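Local coordinates for 1,4-dihydroxy-6-naphtoate synthase (Archaeoglobus fulgidus, PDB 1ZBM), which probably converts cyclic dehypoxanthinylfutalosinate into 1,4-dihydroxy-6-naphthoate and dihydroxyacetone, a carbon-carbon lyase step of menaquinone biosynthesis, at residues Glu45-Glu48 with Thr49-Lys53; Arg111-Thr114 with Ala115-Leu118; Asp168-Asp171 with Trp172-Glu175. All coordinates share one frame; numbering follows the deposited sequence.

Overall arrangement
All three contacts lie at the start of a helix, and each is capped by a side-chain oxygen: Asp46 in contact 1, Thr113 in contact 2, Asp168 in contact 3. Contact 2 is the buried one and holds the predicted substrate-binding residues Thr114 and Ala115. Contacts 1 and 3 are only partly buried and lie on opposite sides of the chain's centre, their own centres about 25 Å apart. Contact 2 touches both, meeting the Glu48 carboxylate of contact 1 and, through Leu118, the apolar face of contact 3. Side-chain salt bridges and a carboxylate-amide bond distinguish 45-53, backbone and hydroxyl bonds dominate 111-118, and indole packing dominates 168-175.

Contact 1: Glu45-Glu48 with Thr49-Lys53; sequences EDIE and TLNRK
The carbonyl oxygen of Asp46 takes two N-H groups of the first helical turn: Leu50 N at 3.1 Å, in the carbonyl plane, and more weakly Thr49 N. The side chain of Asp46 is the N-cap of helix 47-53, its OD1 lying 2.8 Å from Glu48 N, which comes from above the carboxylate plane. Within the same turn, Glu48 bends at chi2 (54°) and brings OE1 to the N-H of Asn51, close to the amide plane. There Asn51 ND2 meets Glu48 OE1 at 3.1 Å in a nearly straight bond (168°). The nitrogen lies on the syn side, somewhat out of the carboxylate plane, and the two flat groups stand 81° apart. The other oxygen, Glu48 OE2, forms a long salt bridge of 3.9 Å with Arg52 NE, with no N-H aimed at it, and takes a bond from Tyr112 N. Asn51 OD1 is held by Ser65 N, so the amide is fixed at both ends. On another side of the helix, Lys53 NZ reaches the syn lone pair of Glu45 OE1 at 3.2 Å, both chains extended. Tyr59 OH is hydrogen-bonded to both Glu45 OE2 and Lys53 NZ; Leu50 CD2 packs 3.4 Å from the same Glu45 oxygen. Although Glu48 is buried, the N-H groups of Asn51 and Tyr112 and the nearby guanidinium would be expected to offset the cost of burying its charge.

Contact 2: Arg111-Thr114 with Ala115-Leu118; sequences RYTT and ANLL
Thr113 OG1 accepts the bond of Asn116 N at 3.1 Å and so caps helix 114-122, whose first-turn N-H groups have no carbonyl of an earlier helical turn to bond. Lying between its backbone N and carbonyl carbon (chi1 70°), the hydroxyl faces Asn116 N, and it also brings OG1 within 3.5 Å of Asn116 CB. The main chain continues the grip: Leu117 N reaches Thr113 O at 3.3 Å, almost straight at 166°, while Asn116 N adds a weak bond to the same oxygen. One residue later Leu118 N meets Thr114 O at 3.0 Å, nearly along the C=O axis. Further out, Gly110 O takes both the Thr113 hydroxyl and Asn116 ND2, tying the loop to the helix start. His67 ND1 is bonded to Thr113 O, and Thr114 OG1 is held by His67 N and Leu183 O. With an alanine in place of Thr113, Asn116 N would probably lose its side-chain acceptor and Gly110 O one of its two side-chain partners, loosening the join between loop and helix. Ala115 CB rests against Pro91 and Ile151. Thr114 and Ala115 are predicted to bind substrate, so a capped helix start that presents them after strand 105-108 is consistent with the ligand cleft of a type 2 periplasmic-binding-protein fold.

Contact 3: Asp168-Asp171 with Trp172-Glu175; sequences DLWD and WWSE
Trp170 and Trp173 meet obliquely across one helical turn: Trp170 CZ3 comes within 3.6 Å of Trp173 CD1, and the planes of the two ring systems lie 43° apart. Both indoles leave the backbone with CG anti to N (chi1 162° and 160°), which sends them off the same side of the helix and lets the six-membered ring of the first reach the pyrrole ring of the second. Ser174 CB also touches Trp170, 3.9 Å above one face, displaced toward the rim at NE1 and CE2. Leu181, at the start of strand 181-189, packs against both indoles. Trp173 also lies on Ala256 and Leu260 of helix 251-265, and Trp172 sits between helices, against Leu121, Ala122 and Met263.

Polar contacts run mainly through the main chain. Trp172 N bonds to Asp168 O at 3.1 Å, Trp173 N to Leu169 O at 2.9 Å and Ser174 N to Trp170 O at 2.8 Å, successive i to i+4 bonds. Asp168, the last residue of strand 164-168, is the N-cap: its OD1 accepts Asp171 N at 3.2 Å, from above the carboxylate plane, and Trp170 N weakly. Helix 169-174 thus follows its strand directly, with Asp168 serving as both strand end and N-cap, a direct strand-to-helix junction, consistent with the periplasmic-binding-protein fold. Trp173 NE1 is satisfied by Leu179 O, which fixes the rotation of the buried indole.

Two further carboxylates, Asp171 and Glu175, lie one turn apart. Asp171 OD1 and Glu175 OE2 stay 6.8 Å from each other, and any repulsion between them is likely to be mild. Glu175 CG packs 3.4 Å from Asp171 O.

Contact 1: Glu45-Glu48 with Thr49-Lys53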
ATOM      1  N   GLU A  45       8.584  -2.322  -8.601  1.00 17.53           N
ATOM      2  CA  GLU A  45       9.581  -1.920  -7.627  1.00 17.38           C
ATOM      3  C   GLU A  45       8.925  -1.765  -6.259  1.00 17.24           C
ATOM      4  O   GLU A  45       7.711  -1.571  -6.163  1.00 16.01           O
ATOM      5  CB  GLU A  45      10.220  -0.602  -8.056  1.00 19.34           C
ATOM      6  CG  GLU A  45      11.240  -0.734  -9.167  1.00 22.56           C
ATOM      7  CD  GLU A  45      11.688   0.619  -9.682  1.00 26.96           C
ATOM      8  OE1 GLU A  45      12.757   0.701 -10.324  1.00 29.98           O
ATOM      9  OE2 GLU A  45      10.960   1.610  -9.452  1.00 29.22           O
ATOM     10  N   ASP A  46       9.729  -1.864  -5.203  1.00 15.47           N
ATOM     11  CA  ASP A  46       9.231  -1.736  -3.840  1.00 14.97           C
ATOM     12  C   ASP A  46       8.543  -0.393  -3.624  1.00 14.20           C
ATOM     13  O   ASP A  46       8.980   0.649  -4.124  1.00 12.80           O
ATOM     14  CB  ASP A  46      10.385  -1.931  -2.841  1.00 18.08           C
ATOM     15  CG  ASP A  46       9.944  -1.795  -1.392  1.00 22.03           C
ATOM     16  OD1 ASP A  46       9.888  -0.648  -0.895  1.00 24.67           O
ATOM     17  OD2 ASP A  46       9.641  -2.831  -0.750  1.00 21.75           O
ATOM     18  N   ILE A  47       7.456  -0.442  -2.863  1.00 13.22           N
ATOM     19  CA  ILE A  47       6.639   0.734  -2.563  1.00 13.75           C
ATOM     20  C   ILE A  47       7.450   1.947  -2.079  1.00 14.49           C
ATOM     21  O   ILE A  47       7.155   3.086  -2.450  1.00 12.19           O
ATOM     22  CB  ILE A  47       5.549   0.383  -1.505  1.00 12.99           C
ATOM     23  CG1 ILE A  47       4.617   1.560  -1.303  1.00 15.39           C
ATOM     24  CG2 ILE A  47       6.197  -0.018  -0.195  1.00 12.48           C
ATOM     25  CD1 ILE A  47       3.785   1.875  -2.532  1.00 18.48           C
ATOM     26  N   GLU A  48       8.475   1.724  -1.262  1.00 15.72           N
ATOM     27  CA  GLU A  48       9.248   2.864  -0.794  1.00 16.14           C
ATOM     28  C   GLU A  48      10.051   3.439  -1.961  1.00 15.95           C
ATOM     29  O   GLU A  48      10.242   4.648  -2.047  1.00 15.61           O
ATOM     30  CB  GLU A  48      10.159   2.466   0.369  1.00 17.21           C
ATOM     31  CG  GLU A  48      10.837   3.650   1.069  1.00 19.58           C
ATOM     32  CD  GLU A  48       9.863   4.729   1.543  1.00 20.96           C
ATOM     33  OE1 GLU A  48       8.628   4.539   1.443  1.00 22.21           O
ATOM     34  OE2 GLU A  48      10.340   5.780   2.032  1.00 20.40           O
ATOM     35  N   THR A  49      10.499   2.573  -2.869  1.00 16.35           N
ATOM     36  CA  THR A  49      11.255   3.025  -4.042  1.00 15.41           C
ATOM     37  C   THR A  49      10.368   3.927  -4.913  1.00 15.49           C
ATOM     38  O   THR A  49      10.831   4.940  -5.452  1.00 16.39           O
ATOM     39  CB  THR A  49      11.742   1.826  -4.893  1.00 16.07           C
ATOM     40  OG1 THR A  49      12.643   1.023  -4.120  1.00 15.10           O
ATOM     41  CG2 THR A  49      12.459   2.309  -6.162  1.00 15.36           C
ATOM     42  N   LEU A  50       9.093   3.561  -5.041  1.00 13.07           N
ATOM     43  CA  LEU A  50       8.147   4.348  -5.831  1.00 12.83           C
ATOM     44  C   LEU A  50       7.770   5.659  -5.124  1.00 10.65           C
ATOM     45  O   LEU A  50       7.552   6.681  -5.774  1.00 11.27           O
ATOM     46  CB  LEU A  50       6.874   3.535  -6.141  1.00 11.33           C
ATOM     47  CG  LEU A  50       7.020   2.205  -6.891  1.00 10.34           C
ATOM     48  CD1 LEU A  50       5.644   1.689  -7.340  1.00 10.33           C
ATOM     49  CD2 LEU A  50       7.914   2.409  -8.105  1.00 11.04           C
ATOM     50  N   ASN A  51       7.688   5.634  -3.799  1.00 11.81           N
ATOM     51  CA  ASN A  51       7.351   6.845  -3.057  1.00 13.23           C
ATOM     52  C   ASN A  51       8.452   7.871  -3.273  1.00 12.52           C
ATOM     53  O   ASN A  51       8.174   9.049  -3.410  1.00 12.27           O
ATOM     54  CB  ASN A  51       7.217   6.571  -1.557  1.00 10.41           C
ATOM     55  CG  ASN A  51       5.946   5.830  -1.211  1.00 10.93           C
ATOM     56  OD1 ASN A  51       4.948   5.925  -1.927  1.00 10.74           O
ATOM     57  ND2 ASN A  51       5.963   5.106  -0.095  1.00  7.13           N
ATOM     58  N   ARG A  52       9.699   7.417  -3.299  1.00 13.63           N
ATOM     59  CA  ARG A  52      10.821   8.316  -3.500  1.00 15.03           C
ATOM     60  C   ARG A  52      10.959   8.767  -4.949  1.00 13.15           C
ATOM     61  O   ARG A  52      11.104   9.956  -5.213  1.00 12.74           O
ATOM     62  CB  ARG A  52      12.111   7.653  -3.001  1.00 16.92           C
ATOM     63  CG  ARG A  52      12.206   7.599  -1.475  1.00 21.53           C
ATOM     64  CD  ARG A  52      13.444   6.862  -0.992  1.00 26.52           C
ATOM     65  NE  ARG A  52      13.646   7.027   0.461  1.00 31.34           N
ATOM     66  CZ  ARG A  52      14.143   8.124   1.034  1.00 30.06           C
ATOM     67  NH1 ARG A  52      14.496   9.161   0.287  1.00 30.49           N
ATOM     68  NH2 ARG A  52      14.288   8.187   2.350  1.00 30.60           N
ATOM     69  N   LYS A  53      10.898   7.835  -5.895  1.00 13.48           N
ATOM     70  CA  LYS A  53      11.020   8.196  -7.307  1.00 14.56           C
ATOM     71  C   LYS A  53       9.881   9.107  -7.751  1.00 14.55           C
ATOM     72  O   LYS A  53       9.993   9.804  -8.757  1.00 14.63           O
ATOM     73  CB  LYS A  53      11.034   6.949  -8.186  1.00 17.11           C
ATOM     74  CG  LYS A  53      12.314   6.153  -8.110  1.00 18.88           C
ATOM     75  CD  LYS A  53      12.335   5.140  -9.226  1.00 19.78           C
ATOM     76  CE  LYS A  53      13.735   4.623  -9.478  1.00 19.53           C
ATOM     77  NZ  LYS A  53      13.732   3.705 -10.659  1.00 21.10           N
TER
HETATM   78  O   HOH W   1      12.533  -1.950  -5.902  1.00 27.80           O

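Contact 2: Arg111-Thr114 with Ala115-Leu118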
ATOM      1  N   ARG A 111      10.337   5.346   5.296  1.00 20.87           N
ATOM      2  CA  ARG A 111       9.969   6.620   5.892  1.00 20.22           C
ATOM      3  C   ARG A 111       8.666   7.211   5.372  1.00 17.37           C
ATOM      4  O   ARG A 111       7.897   7.775   6.135  1.00 17.49           O
ATOM      5  CB  ARG A 111      11.076   7.651   5.670  1.00 22.41           C
ATOM      6  CG  ARG A 111      10.745   8.961   6.334  1.00 26.29           C
ATOM      7  CD  ARG A 111      11.619  10.080   5.838  1.00 31.41           C
ATOM      8  NE  ARG A 111      13.018   9.873   6.211  1.00 36.67           N
ATOM      9  CZ  ARG A 111      13.943  10.826   6.179  1.00 39.41           C
ATOM     10  NH1 ARG A 111      15.190  10.544   6.531  1.00 41.32           N
ATOM     11  NH2 ARG A 111      13.616  12.060   5.801  1.00 39.02           N
ATOM     12  N   TYR A 112       8.427   7.085   4.074  1.00 17.85           N
ATOM     13  CA  TYR A 112       7.240   7.662   3.472  1.00 16.64           C
ATOM     14  C   TYR A 112       5.990   6.784   3.399  1.00 16.45           C
ATOM     15  O   TYR A 112       5.009   7.164   2.768  1.00 15.70           O
ATOM     16  CB  TYR A 112       7.596   8.188   2.079  1.00 17.55           C
ATOM     17  CG  TYR A 112       8.582   9.349   2.113  1.00 18.46           C
ATOM     18  CD1 TYR A 112       8.215  10.590   2.634  1.00 19.19           C
ATOM     19  CD2 TYR A 112       9.886   9.195   1.659  1.00 16.48           C
ATOM     20  CE1 TYR A 112       9.130  11.652   2.703  1.00 20.99           C
ATOM     21  CE2 TYR A 112      10.808  10.243   1.726  1.00 17.70           C
ATOM     22  CZ  TYR A 112      10.428  11.464   2.249  1.00 21.56           C
ATOM     23  OH  TYR A 112      11.338  12.495   2.359  1.00 25.31           O
ATOM     24  N   THR A 113       5.998   5.625   4.043  1.00 14.55           N
ATOM     25  CA  THR A 113       4.814   4.785   3.988  1.00 14.58           C
ATOM     26  C   THR A 113       3.761   5.308   4.933  1.00 14.34           C
ATOM     27  O   THR A 113       4.061   5.977   5.925  1.00 14.95           O
ATOM     28  CB  THR A 113       5.105   3.369   4.404  1.00 15.75           C
ATOM     29  OG1 THR A 113       5.374   3.343   5.812  1.00 14.61           O
ATOM     30  CG2 THR A 113       6.298   2.844   3.639  1.00 15.44           C
ATOM     31  N   THR A 114       2.514   4.996   4.617  1.00 14.06           N
ATOM     32  CA  THR A 114       1.401   5.413   5.445  1.00 13.73           C
ATOM     33  C   THR A 114       1.534   4.800   6.841  1.00 13.94           C
ATOM     34  O   THR A 114       1.212   5.439   7.846  1.00 15.43           O
ATOM     35  CB  THR A 114       0.087   4.986   4.797  1.00 12.68           C
ATOM     36  OG1 THR A 114      -0.053   5.676   3.550  1.00 15.52           O
ATOM     37  CG2 THR A 114      -1.092   5.331   5.693  1.00 12.72           C
ATOM     38  N   ALA A 115       2.030   3.570   6.898  1.00 12.50           N
ATOM     39  CA  ALA A 115       2.206   2.888   8.172  1.00 15.24           C
ATOM     40  C   ALA A 115       3.190   3.636   9.066  1.00 16.74           C
ATOM     41  O   ALA A 115       3.076   3.600  10.293  1.00 16.81           O
ATOM     42  CB  ALA A 115       2.694   1.457   7.947  1.00 11.23           C
ATOM     43  N   ASN A 116       4.168   4.306   8.466  1.00 17.88           N
ATOM     44  CA  ASN A 116       5.120   5.043   9.280  1.00 19.42           C
ATOM     45  C   ASN A 116       4.452   6.278   9.854  1.00 19.66           C
ATOM     46  O   ASN A 116       4.588   6.574  11.044  1.00 20.19           O
ATOM     47  CB  ASN A 116       6.342   5.447   8.471  1.00 22.70           C
ATOM     48  CG  ASN A 116       7.625   5.100   9.186  1.00 26.16           C
ATOM     49  OD1 ASN A 116       7.810   5.454  10.363  1.00 24.27           O
ATOM     50  ND2 ASN A 116       8.516   4.397   8.496  1.00 27.19           N
ATOM     51  N   LEU A 117       3.726   6.994   9.004  1.00 18.72           N
ATOM     52  CA  LEU A 117       3.019   8.190   9.435  1.00 17.46           C
ATOM     53  C   LEU A 117       2.139   7.828  10.637  1.00 17.70           C
ATOM     54  O   LEU A 117       2.144   8.528  11.652  1.00 17.55           O
ATOM     55  CB  LEU A 117       2.166   8.737   8.287  1.00 15.30           C
ATOM     56  CG  LEU A 117       1.295   9.964   8.596  1.00 18.00           C
ATOM     57  CD1 LEU A 117       2.163  11.109   9.112  1.00 15.08           C
ATOM     58  CD2 LEU A 117       0.550  10.396   7.331  1.00 14.33           C
ATOM     59  N   LEU A 118       1.397   6.725  10.522  1.00 16.83           N
ATOM     60  CA  LEU A 118       0.531   6.264  11.612  1.00 16.73           C
ATOM     61  C   LEU A 118       1.324   6.002  12.901  1.00 16.14           C
ATOM     62  O   LEU A 118       0.920   6.428  13.988  1.00 16.45           O
ATOM     63  CB  LEU A 118      -0.220   4.988  11.204  1.00 15.06           C
ATOM     64  CG  LEU A 118      -1.352   5.136  10.190  1.00 15.24           C
ATOM     65  CD1 LEU A 118      -1.774   3.770   9.638  1.00 14.76           C
ATOM     66  CD2 LEU A 118      -2.510   5.831  10.843  1.00 12.62           C
TER

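Contact 3: Asp168-Asp171 with Trp172-Glu175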
ATOM      1  N   ASP A 168      -1.723  -2.272  17.289  1.00 18.91           N
ATOM      2  CA  ASP A 168      -2.564  -2.549  16.125  1.00 20.29           C
ATOM      3  C   ASP A 168      -2.942  -1.175  15.570  1.00 17.79           C
ATOM      4  O   ASP A 168      -3.817  -0.507  16.106  1.00 17.55           O
ATOM      5  CB  ASP A 168      -3.820  -3.336  16.539  1.00 22.46           C
ATOM      6  CG  ASP A 168      -4.625  -3.816  15.354  1.00 26.19           C
ATOM      7  OD1 ASP A 168      -5.010  -2.970  14.505  1.00 27.12           O
ATOM      8  OD2 ASP A 168      -4.871  -5.046  15.260  1.00 29.69           O
ATOM      9  N   LEU A 169      -2.259  -0.764  14.508  1.00 17.07           N
ATOM     10  CA  LEU A 169      -2.481   0.532  13.898  1.00 17.18           C
ATOM     11  C   LEU A 169      -3.932   0.800  13.523  1.00 18.24           C
ATOM     12  O   LEU A 169      -4.374   1.952  13.526  1.00 19.59           O
ATOM     13  CB  LEU A 169      -1.565   0.711  12.684  1.00 15.61           C
ATOM     14  CG  LEU A 169      -0.091   0.839  13.058  1.00 15.22           C
ATOM     15  CD1 LEU A 169       0.776   0.776  11.820  1.00 16.57           C
ATOM     16  CD2 LEU A 169       0.133   2.147  13.802  1.00 14.50           C
ATOM     17  N   TRP A 170      -4.687  -0.243  13.204  1.00 18.49           N
ATOM     18  CA  TRP A 170      -6.082  -0.017  12.881  1.00 18.65           C
ATOM     19  C   TRP A 170      -6.861   0.336  14.140  1.00 19.49           C
ATOM     20  O   TRP A 170      -7.727   1.205  14.100  1.00 19.60           O
ATOM     21  CB  TRP A 170      -6.736  -1.228  12.212  1.00 19.19           C
ATOM     22  CG  TRP A 170      -8.237  -1.141  12.285  1.00 18.59           C
ATOM     23  CD1 TRP A 170      -9.040  -1.713  13.228  1.00 18.10           C
ATOM     24  CD2 TRP A 170      -9.098  -0.351  11.452  1.00 16.95           C
ATOM     25  NE1 TRP A 170     -10.340  -1.328  13.040  1.00 17.82           N
ATOM     26  CE2 TRP A 170     -10.408  -0.489  11.956  1.00 16.96           C
ATOM     27  CE3 TRP A 170      -8.888   0.468  10.331  1.00 17.41           C
ATOM     28  CZ2 TRP A 170     -11.514   0.155  11.375  1.00 16.14           C
ATOM     29  CZ3 TRP A 170      -9.990   1.111   9.754  1.00 15.93           C
ATOM     30  CH2 TRP A 170     -11.282   0.950  10.281  1.00 14.10           C
ATOM     31  N   ASP A 171      -6.577  -0.325  15.259  1.00 19.35           N
ATOM     32  CA  ASP A 171      -7.313   0.011  16.475  1.00 20.11           C
ATOM     33  C   ASP A 171      -7.013   1.446  16.848  1.00 20.30           C
ATOM     34  O   ASP A 171      -7.887   2.181  17.316  1.00 21.03           O
ATOM     35  CB  ASP A 171      -6.931  -0.889  17.644  1.00 22.80           C
ATOM     36  CG  ASP A 171      -7.297  -2.318  17.406  1.00 26.17           C
ATOM     37  OD1 ASP A 171      -8.371  -2.564  16.808  1.00 27.67           O
ATOM     38  OD2 ASP A 171      -6.515  -3.199  17.824  1.00 28.97           O
ATOM     39  N   TRP A 172      -5.766   1.846  16.643  1.00 19.43           N
ATOM     40  CA  TRP A 172      -5.375   3.206  16.966  1.00 19.05           C
ATOM     41  C   TRP A 172      -6.086   4.209  16.069  1.00 18.41           C
ATOM     42  O   TRP A 172      -6.508   5.270  16.532  1.00 17.16           O
ATOM     43  CB  TRP A 172      -3.875   3.396  16.808  1.00 18.13           C
ATOM     44  CG  TRP A 172      -3.473   4.792  17.129  1.00 19.02           C
ATOM     45  CD1 TRP A 172      -3.158   5.288  18.353  1.00 16.52           C
ATOM     46  CD2 TRP A 172      -3.399   5.892  16.210  1.00 19.46           C
ATOM     47  NE1 TRP A 172      -2.891   6.633  18.260  1.00 19.52           N
ATOM     48  CE2 TRP A 172      -3.036   7.032  16.958  1.00 19.56           C
ATOM     49  CE3 TRP A 172      -3.617   6.026  14.828  1.00 20.39           C
ATOM     50  CZ2 TRP A 172      -2.870   8.295  16.371  1.00 20.46           C
ATOM     51  CZ3 TRP A 172      -3.454   7.280  14.244  1.00 20.43           C
ATOM     52  CH2 TRP A 172      -3.087   8.399  15.020  1.00 20.86           C
ATOM     53  N   TRP A 173      -6.205   3.880  14.785  1.00 17.64           N
ATOM     54  CA  TRP A 173      -6.852   4.775  13.832  1.00 17.51           C
ATOM     55  C   TRP A 173      -8.346   4.857  14.076  1.00 17.71           C
ATOM     56  O   TRP A 173      -8.950   5.918  13.934  1.00 18.73           O
ATOM     57  CB  TRP A 173      -6.589   4.310  12.401  1.00 15.05           C
ATOM     58  CG  TRP A 173      -7.553   4.849  11.379  1.00 13.56           C
ATOM     59  CD1 TRP A 173      -8.707   4.255  10.938  1.00 13.85           C
ATOM     60  CD2 TRP A 173      -7.402   6.053  10.611  1.00 13.23           C
ATOM     61  NE1 TRP A 173      -9.272   5.010   9.928  1.00 13.54           N
ATOM     62  CE2 TRP A 173      -8.492   6.112   9.712  1.00 13.22           C
ATOM     63  CE3 TRP A 173      -6.444   7.081  10.591  1.00 14.74           C
ATOM     64  CZ2 TRP A 173      -8.649   7.160   8.802  1.00 11.60           C
ATOM     65  CZ3 TRP A 173      -6.602   8.130   9.681  1.00 12.38           C
ATOM     66  CH2 TRP A 173      -7.699   8.156   8.800  1.00 14.85           C
ATOM     67  N   SER A 174      -8.929   3.725  14.442  1.00 18.84           N
ATOM     68  CA  SER A 174     -10.346   3.650  14.706  1.00 20.79           C
ATOM     69  C   SER A 174     -10.695   4.573  15.882  1.00 20.93           C
ATOM     70  O   SER A 174     -11.791   5.125  15.944  1.00 21.74           O
ATOM     71  CB  SER A 174     -10.724   2.203  15.008  1.00 21.61           C
ATOM     72  OG  SER A 174     -12.130   2.033  14.989  1.00 27.90           O
ATOM     73  N   GLU A 175      -9.754   4.754  16.801  1.00 21.33           N
ATOM     74  CA  GLU A 175      -9.975   5.628  17.942  1.00 22.93           C
ATOM     75  C   GLU A 175      -9.882   7.097  17.534  1.00 22.66           C
ATOM     76  O   GLU A 175     -10.361   7.982  18.251  1.00 24.24           O
ATOM     77  CB  GLU A 175      -8.959   5.331  19.055  1.00 24.04           C
ATOM     78  CG  GLU A 175      -9.250   4.052  19.838  1.00 27.56           C
ATOM     79  CD  GLU A 175      -8.149   3.686  20.831  1.00 31.52           C
ATOM     80  OE1 GLU A 175      -7.323   4.564  21.181  1.00 33.28           O
ATOM     81  OE2 GLU A 175      -8.121   2.516  21.276  1.00 33.25           O
TER